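Local coordinates for heme-binding protein A (Haemophilus parasuis 29755, PDB 3TPA), which probably binds glutathione as the periplasmic substrate-binding protein of an import system, although it is named for heme, at residues Phe99-Gln104 / Ser129-Val134; Asn123-Pro128 / Ile154-Met159. The protein carries 1 engineered substitution. All coordinates share one frame; numbering follows the deposited sequence.

Contact 1: Phe99-Gln104 / Ser129-Val134; sequences FSFQRQ and SILKSV
Phe101 lies nearest to Val134 where helix 99-104 passes over strand 131-134, the two short axes coming within 9.3 Å at an angle of 137°, an oblique, roughly antiparallel course. Val134 gives up the largest area to the contact. Its two methyls lie against the start of the Phe101 side chain and the near part of the ring: CG1 is 4.1 Å from Phe101 CB and CG2 is 3.7 Å from Phe101 CD1. The phenyl group crosses the valine at about a right angle, while Leu131 CD1 meets the same ring at its edge, near its plane, 4.1 Å from Phe101 CD1. Gln102 approaches differently. Its chain is bent at chi2 (-54°), which brings OE1 alongside the valine, 3.8 Å from Val134 CB. A water then joins the two segments: it accepts from Val134 N at 3.0 Å and donates weakly to Gln102 OE1, thereby satisfying a strand-edge amide. Ile144 of the neighbouring strand 141-146 also touches both Phe101 and Leu131, extending the apolar patch beyond the edge strand. Strand 131-136 carries a classic beta bulge at Lys132 and Ser133, both facing Thr145. The whole is a helix packed on the border of an antiparallel sheet, within the family 5 solute-binding fold.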
loop_
_atom_site.group_PDB
_atom_site.type_symbol
_atom_site.label_atom_id
_atom_site.label_comp_id
_atom_site.label_asym_id
_atom_site.label_seq_id
_atom_site.Cartn_x
_atom_site.Cartn_y
_atom_site.Cartn_z
ATOM N N PHE A 99 11.621 18.165 12.823
ATOM C CA PHE A 99 10.262 18.717 12.855
ATOM C C PHE A 99 9.225 17.753 12.235
ATOM O O PHE A 99 8.150 17.507 12.809
ATOM C CB PHE A 99 10.215 20.074 12.119
ATOM C CG PHE A 99 8.830 20.645 11.986
ATOM C CD1 PHE A 99 8.326 21.507 12.947
ATOM C CD2 PHE A 99 8.026 20.308 10.900
ATOM C CE1 PHE A 99 7.056 22.027 12.829
ATOM C CE2 PHE A 99 6.749 20.827 10.769
ATOM C CZ PHE A 99 6.261 21.685 11.736
ATOM N N SER A 100 9.545 17.209 11.063
ATOM C CA SER A 100 8.561 16.434 10.308
ATOM C C SER A 100 8.207 15.124 11.019
ATOM O O SER A 100 7.053 14.713 11.043
ATOM C CB SER A 100 9.079 16.165 8.896
ATOM O OG SER A 100 9.413 17.392 8.261
ATOM N N PHE A 101 9.213 14.483 11.610
ATOM C CA PHE A 101 9.003 13.280 12.411
ATOM C C PHE A 101 8.317 13.608 13.725
ATOM O O PHE A 101 7.359 12.939 14.125
ATOM C CB PHE A 101 10.341 12.582 12.698
ATOM C CG PHE A 101 10.797 11.676 11.589
ATOM C CD1 PHE A 101 10.683 10.304 11.713
ATOM C CD2 PHE A 101 11.290 12.200 10.402
ATOM C CE1 PHE A 101 11.097 9.473 10.694
ATOM C CE2 PHE A 101 11.697 11.370 9.379
ATOM C CZ PHE A 101 11.598 10.011 9.520
ATOM N N GLN A 102 8.819 14.634 14.405
ATOM C CA GLN A 102 8.380 14.897 15.772
ATOM C C GLN A 102 6.959 15.462 15.867
ATOM O O GLN A 102 6.270 15.216 16.844
ATOM C CB GLN A 102 9.406 15.765 16.524
ATOM C CG GLN A 102 10.717 15.009 16.880
ATOM C CD GLN A 102 10.460 13.732 17.629
ATOM O OE1 GLN A 102 10.759 12.644 17.143
ATOM N NE2 GLN A 102 9.903 13.851 18.823
ATOM N N ARG A 103 6.512 16.199 14.855
ATOM C CA ARG A 103 5.132 16.673 14.834
ATOM C C ARG A 103 4.232 15.469 15.085
ATOM O O ARG A 103 3.236 15.542 15.816
ATOM C CB ARG A 103 4.775 17.304 13.488
ATOM C CG ARG A 103 3.319 17.735 13.402
ATOM C CD ARG A 103 2.872 18.069 11.981
ATOM N NE ARG A 103 1.482 18.517 11.995
ATOM C CZ ARG A 103 0.850 19.067 10.972
ATOM N NH1 ARG A 103 1.470 19.254 9.812
ATOM N NH2 ARG A 103 -0.410 19.438 11.121
ATOM N N GLN A 104 4.641 14.348 14.506
ATOM C CA GLN A 104 3.884 13.119 14.554
ATOM C C GLN A 104 4.096 12.331 15.840
ATOM O O GLN A 104 3.134 11.908 16.460
ATOM C CB GLN A 104 4.223 12.252 13.333
ATOM C CG GLN A 104 4.075 13.039 12.005
ATOM C CD GLN A 104 4.079 12.156 10.786
ATOM O OE1 GLN A 104 3.374 11.152 10.725
ATOM N NE2 GLN A 104 4.872 12.530 9.795
ATOM N N SER A 129 5.781 2.424 18.463
ATOM C CA SER A 129 6.427 1.362 19.214
ATOM C C SER A 129 7.795 0.992 18.641
ATOM O O SER A 129 8.652 0.485 19.353
ATOM C CB SER A 129 5.519 0.129 19.267
ATOM O OG SER A 129 5.194 -0.327 17.972
ATOM N N ILE A 130 7.992 1.246 17.351
ATOM C CA ILE A 130 9.257 0.938 16.689
ATOM C C ILE A 130 10.300 2.047 16.881
ATOM O O ILE A 130 11.489 1.780 17.037
ATOM C CB ILE A 130 9.027 0.699 15.186
ATOM C CG1 ILE A 130 8.268 -0.616 14.985
ATOM C CG2 ILE A 130 10.346 0.687 14.431
ATOM C CD1 ILE A 130 7.883 -0.904 13.556
ATOM N N LEU A 131 9.837 3.295 16.877
ATOM C CA LEU A 131 10.718 4.456 16.880
ATOM C C LEU A 131 11.135 4.881 18.284
ATOM O O LEU A 131 10.289 5.216 19.116
ATOM C CB LEU A 131 10.001 5.634 16.220
ATOM C CG LEU A 131 10.649 6.366 15.049
ATOM C CD1 LEU A 131 9.891 7.662 14.785
ATOM C CD2 LEU A 131 12.116 6.649 15.320
ATOM N N LYS A 132 12.430 4.907 18.564
ATOM C CA LYS A 132 12.835 5.382 19.874
ATOM C C LYS A 132 13.098 6.881 19.847
ATOM O O LYS A 132 12.673 7.608 20.742
ATOM C CB LYS A 132 14.064 4.643 20.406
ATOM C CG LYS A 132 14.603 5.233 21.714
ATOM C CD LYS A 132 15.799 4.440 22.246
ATOM C CE LYS A 132 15.383 3.450 23.326
ATOM N NZ LYS A 132 16.501 2.546 23.716
ATOM N N SER A 133 13.798 7.347 18.820
ATOM C CA SER A 133 14.170 8.754 18.795
ATOM C C SER A 133 14.682 9.221 17.444
ATOM O O SER A 133 15.230 8.448 16.664
ATOM C CB SER A 133 15.216 9.042 19.884
ATOM O OG SER A 133 16.438 8.396 19.583
ATOM N N VAL A 134 14.473 10.509 17.186
ATOM C CA VAL A 134 14.936 11.191 15.984
ATOM C C VAL A 134 15.678 12.439 16.443
ATOM O O VAL A 134 15.058 13.381 16.948
ATOM C CB VAL A 134 13.764 11.619 15.101
ATOM C CG1 VAL A 134 14.262 12.357 13.847
ATOM C CG2 VAL A 134 12.929 10.408 14.709
HETATM O O HOH W 1 12.842 11.914 19.274
#

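Contact 2: Asn123-Pro128 / Ile154-Met159; sequences NWMNLP and ITTVAM
Met125 and Thr156 are the residues whose backbones come nearest, yet the contact is made almost wholly by side chains, chiefly two methionines that reach toward each other tip to tip. Met125 is folded rather than extended: with chi2 at -50° and chi3 at -64°, the chain bends twice and turns its CE methyl to Met159 SD, 3.8 Å away. Met159 runs straight through chi2 (177°) and bends only at its last torsion, where CE swings to 3.9 Å from Met125 SD. Each sulfur therefore has the other residue's terminal methyl beside it, and Met125 CG also packs at 4.0 Å from Met159 SD. Thr156 slides past Met125 in the opposite direction and touches it at two places. Its CG2 methyl lies 4.0 Å from Met125 CB, near the root of the chain, while OG1 stands 3.8 Å from Met125 CE in van der Waals contact. The same CG2 is approached by Leu127 CD2 at 4.3 Å, a looser touch at the margin. All four of these side chains are buried; outside the pair of segments, Tyr121 packs on Met159 and Asn416 on Met125. Tight turns present the groups from both sides. Thr156 to Met159 forms a type I beta turn, and the side chains of its first and last residues both start toward the other segment, whereas helix 120-124 ends in a Schellman motif with Asn126, of positive phi, as the C-prime residue, followed directly by helix 127-130.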
loop_
_atom_site.group_PDB
_atom_site.type_symbol
_atom_site.label_atom_id
_atom_site.label_comp_id
_atom_site.label_asym_id
_atom_site.label_seq_id
_atom_site.Cartn_x
_atom_site.Cartn_y
_atom_site.Cartn_z
ATOM N N ASN A 123 0.907 5.624 12.816
ATOM C CA ASN A 123 0.357 4.537 13.635
ATOM C C ASN A 123 0.198 3.221 12.875
ATOM O O ASN A 123 0.499 2.151 13.401
ATOM C CB ASN A 123 -0.985 4.956 14.256
ATOM C CG ASN A 123 -0.803 5.971 15.366
ATOM O OD1 ASN A 123 -0.426 5.625 16.484
ATOM N ND2 ASN A 123 -1.044 7.234 15.054
ATOM N N TRP A 124 -0.265 3.299 11.633
ATOM C CA TRP A 124 -0.423 2.090 10.826
ATOM C C TRP A 124 0.902 1.348 10.651
ATOM O O TRP A 124 0.918 0.121 10.624
ATOM C CB TRP A 124 -1.050 2.407 9.472
ATOM C CG TRP A 124 -2.495 2.812 9.564
ATOM C CD1 TRP A 124 -3.387 2.452 10.538
ATOM C CD2 TRP A 124 -3.206 3.678 8.670
ATOM N NE1 TRP A 124 -4.613 3.024 10.292
ATOM C CE2 TRP A 124 -4.530 3.784 9.154
ATOM C CE3 TRP A 124 -2.858 4.368 7.501
ATOM C CZ2 TRP A 124 -5.497 4.546 8.515
ATOM C CZ3 TRP A 124 -3.822 5.127 6.872
ATOM C CH2 TRP A 124 -5.127 5.209 7.377
ATOM N N MET A 125 1.998 2.097 10.532
ATOM C CA MET A 125 3.334 1.518 10.378
ATOM C C MET A 125 4.037 1.253 11.721
ATOM O O MET A 125 5.233 0.953 11.769
ATOM C CB MET A 125 4.206 2.411 9.485
ATOM C CG MET A 125 3.588 2.698 8.118
ATOM S SD MET A 125 3.013 1.211 7.262
ATOM C CE MET A 125 4.557 0.335 7.014
ATOM N N ASN A 126 3.283 1.383 12.805
ATOM C CA ASN A 126 3.750 1.012 14.136
ATOM C C ASN A 126 4.969 1.773 14.614
ATOM O O ASN A 126 5.748 1.262 15.405
ATOM C CB ASN A 126 4.020 -0.491 14.217
ATOM C CG ASN A 126 2.889 -1.316 13.648
ATOM O OD1 ASN A 126 1.764 -1.300 14.159
ATOM N ND2 ASN A 126 3.182 -2.052 12.581
ATOM N N LEU A 127 5.141 2.998 14.141
ATOM C CA LEU A 127 6.262 3.807 14.618
ATOM C C LEU A 127 6.179 4.177 16.104
ATOM O O LEU A 127 7.205 4.373 16.743
ATOM C CB LEU A 127 6.425 5.069 13.768
ATOM C CG LEU A 127 6.743 4.740 12.308
ATOM C CD1 LEU A 127 7.062 5.998 11.543
ATOM C CD2 LEU A 127 7.895 3.761 12.238
ATOM N N PRO A 128 4.962 4.314 16.661
ATOM C CA PRO A 128 4.985 4.683 18.081
ATOM C C PRO A 128 5.761 3.666 18.914
ATOM O O PRO A 128 6.318 4.005 19.950
ATOM C CB PRO A 128 3.509 4.657 18.473
ATOM C CG PRO A 128 2.770 4.959 17.205
ATOM C CD PRO A 128 3.594 4.303 16.108
ATOM N N ILE A 154 13.680 1.062 6.731
ATOM C CA ILE A 154 14.242 1.859 5.626
ATOM C C ILE A 154 13.196 2.149 4.525
ATOM O O ILE A 154 13.133 3.258 3.973
ATOM C CB ILE A 154 15.546 1.234 5.028
ATOM C CG1 ILE A 154 16.312 2.287 4.211
ATOM C CG2 ILE A 154 15.261 -0.021 4.171
ATOM C CD1 ILE A 154 16.579 3.574 4.965
ATOM N N THR A 155 12.345 1.177 4.221
ATOM C CA THR A 155 11.273 1.434 3.252
ATOM C C THR A 155 10.158 2.300 3.838
ATOM O O THR A 155 9.559 3.105 3.135
ATOM C CB THR A 155 10.711 0.152 2.604
ATOM O OG1 THR A 155 10.306 -0.757 3.614
ATOM C CG2 THR A 155 11.774 -0.529 1.753
ATOM N N THR A 156 9.889 2.164 5.133
ATOM C CA THR A 156 8.921 3.056 5.762
ATOM C C THR A 156 9.322 4.531 5.600
ATOM O O THR A 156 8.472 5.394 5.378
ATOM C CB THR A 156 8.703 2.695 7.246
ATOM O OG1 THR A 156 8.200 1.355 7.317
ATOM C CG2 THR A 156 7.700 3.659 7.909
ATOM N N VAL A 157 10.618 4.805 5.687
ATOM C CA VAL A 157 11.158 6.166 5.583
ATOM C C VAL A 157 10.888 6.811 4.214
ATOM O O VAL A 157 10.878 8.044 4.087
ATOM C CB VAL A 157 12.677 6.174 5.867
ATOM C CG1 VAL A 157 13.299 7.523 5.548
ATOM C CG2 VAL A 157 12.927 5.807 7.316
ATOM N N ALA A 158 10.669 5.969 3.205
ATOM C CA ALA A 158 10.382 6.418 1.840
ATOM C C ALA A 158 8.885 6.639 1.582
ATOM O O ALA A 158 8.477 7.075 0.500
ATOM C CB ALA A 158 10.940 5.403 0.832
ATOM N N MET A 159 8.062 6.344 2.582
ATOM C CA MET A 159 6.624 6.481 2.400
ATOM C C MET A 159 6.202 7.937 2.469
ATOM O O MET A 159 6.858 8.766 3.114
ATOM C CB MET A 159 5.876 5.615 3.431
ATOM C CG MET A 159 6.099 4.111 3.251
ATOM S SD MET A 159 5.271 3.133 4.534
ATOM C CE MET A 159 3.559 3.569 4.249
#

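Overall arrangement
Contacts 1 and 2 illustrate how neighbouring parts of a chain can be interlocked: their segments alternate, in the order 99-104, 123-128, 129-134 and 154-159. Their centres lie about 10 Å apart, and helix 127-130 belongs to both, feeding directly into strand 131-136. The two also touch, Ile130 CD1 packing 3.7 Å from Met125 O. Contact 1 lies toward the outside, its centre about 21 Å from that of the chain, while contact 2 is deeper, at about 12 Å. Along the chain, strands 131-136 and 141-146 come between the shared helix and helix 153-156. One helix-strand connection thus links the sheet's edge strand to the loop that carries Met125 in contact 2, within the solute-binding family region.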